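Local coordinates for 3-oxoacyl-[acyl-carrier-protein] synthase 2 (Rickettsia rickettsii, PDB 4JGA) that probably catalyses the decarboxylative condensation of malonyl-ACP with acyl-ACP that elongates fatty acids, as a dimeric beta-ketoacyl-ACP synthase II of the thiolase fold, at residues N162-S165 and G166-I170. Sequence-based numbering, arbitrary orientation.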
loop_
_atom_site.group_PDB
_atom_site.type_symbol
_atom_site.label_atom_id
_atom_site.label_comp_id
_atom_site.label_asym_id
_atom_site.label_seq_id
_atom_site.Cartn_x
_atom_site.Cartn_y
_atom_site.Cartn_z
ATOM N N ASN A 162 -4.604 5.166 2.661
ATOM C CA ASN A 162 -5.067 4.390 3.792
ATOM C C ASN A 162 -6.278 4.981 4.508
ATOM O O ASN A 162 -6.831 4.350 5.423
ATOM C CB ASN A 162 -3.938 4.138 4.778
ATOM C CG ASN A 162 -3.567 5.369 5.558
ATOM O OD1 ASN A 162 -3.153 6.392 4.992
ATOM N ND2 ASN A 162 -3.679 5.275 6.851
ATOM N N LEU A 163 -6.726 6.154 4.079
ATOM C CA LEU A 163 -7.915 6.722 4.701
ATOM C C LEU A 163 -9.216 6.083 4.205
ATOM O O LEU A 163 -10.298 6.336 4.769
ATOM C CB LEU A 163 -7.913 8.251 4.594
ATOM C CG LEU A 163 -7.421 8.986 5.847
ATOM C CD1 LEU A 163 -8.460 8.859 6.950
ATOM C CD2 LEU A 163 -6.095 8.471 6.357
ATOM N N LEU A 164 -9.118 5.241 3.179
ATOM C CA LEU A 164 -10.270 4.428 2.801
ATOM C C LEU A 164 -10.505 3.380 3.877
ATOM O O LEU A 164 -11.599 3.330 4.468
ATOM C CB LEU A 164 -10.084 3.821 1.442
ATOM C CG LEU A 164 -11.094 2.724 1.048
ATOM C CD1 LEU A 164 -12.559 3.132 1.163
ATOM C CD2 LEU A 164 -10.780 2.343 -0.371
ATOM N N SER A 165 -9.457 2.617 4.206
ATOM C CA SER A 165 -9.503 1.705 5.378
ATOM C C SER A 165 -9.867 2.488 6.655
ATOM O O SER A 165 -10.696 2.038 7.443
ATOM C CB SER A 165 -8.160 0.968 5.587
ATOM O OG SER A 165 -7.964 -0.053 4.624
ATOM N N GLY A 166 -9.268 3.669 6.833
ATOM C CA GLY A 166 -9.572 4.499 8.002
ATOM C C GLY A 166 -11.075 4.796 8.185
ATOM O O GLY A 166 -11.624 4.588 9.256
ATOM N N LEU A 167 -11.718 5.295 7.129
ATOM C CA LEU A 167 -13.108 5.695 7.213
ATOM C C LEU A 167 -14.077 4.528 7.351
ATOM O O LEU A 167 -15.063 4.659 8.066
ATOM C CB LEU A 167 -13.519 6.598 6.042
ATOM C CG LEU A 167 -12.994 8.040 6.128
ATOM C CD1 LEU A 167 -13.527 8.826 4.933
ATOM C CD2 LEU A 167 -13.445 8.703 7.405
ATOM N N VAL A 168 -13.797 3.409 6.695
ATOM C CA VAL A 168 -14.642 2.233 6.816
ATOM C C VAL A 168 -14.474 1.720 8.233
ATOM O O VAL A 168 -15.448 1.346 8.866
ATOM C CB VAL A 168 -14.290 1.164 5.789
ATOM C CG1 VAL A 168 -15.110 -0.114 5.976
ATOM C CG2 VAL A 168 -14.513 1.711 4.383
ATOM N N SER A 169 -13.247 1.755 8.760
ATOM C CA SER A 169 -13.009 1.323 10.136
ATOM C C SER A 169 -13.831 2.161 11.113
ATOM O O SER A 169 -14.458 1.650 12.035
ATOM C CB SER A 169 -11.500 1.407 10.460
ATOM O OG SER A 169 -11.227 1.356 11.859
ATOM N N ILE A 170 -13.809 3.464 10.909
ATOM C CA ILE A 170 -14.556 4.368 11.769
ATOM C C ILE A 170 -16.060 4.130 11.646
ATOM O O ILE A 170 -16.751 4.095 12.617
ATOM C CB ILE A 170 -14.216 5.818 11.447
ATOM C CG1 ILE A 170 -12.755 6.088 11.865
ATOM C CG2 ILE A 170 -15.226 6.794 12.131
ATOM C CD1 ILE A 170 -12.178 7.356 11.246
#
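The first turns of helix 163-172, which packs against strands 122-127 and 178-179 of the central thiolase-fold sheet, helix 93-109 and the second subunit, are tied by four successive alpha-helical hydrogen bonds, N-H of residue i+4 to C=O of residue i. Gly166 N donates to Asn162 O at 2.9 Å, and Val168 N reaches Leu164 O at 3.1 Å, almost in line with the carbonyl. The bond from Leu167 N to Leu163 O is as straight at its hydrogen as its neighbours, but its donor stands 44° out of the carbonyl plane; Leu167 CB and CG both come alongside Leu163 O, at 3.5 Å. Ser169 N to Ser165 O is the last to join the two segments, and Ile170 N continues the pattern onto Gly166 O. On the flank toward strand 122-127 and helix 93-109, Leu164 and Val168 run side by side, CD1 of Leu164 meeting CG2 of Val168 at 4.0 Å. Val168 CG2 also rests 3.3 Å from Leu164 O, a position set by its first torsion, which puts it beside the backbone N. The four carbonyls of residues 162-165 are thus each engaged by a backbone N-H one turn on, while Ser165 OG, bonded to Gln179 O, links the helix to the sheet and Asn162 ND2, donating to Phe422 O of the second subunit, links it to the dimer interface.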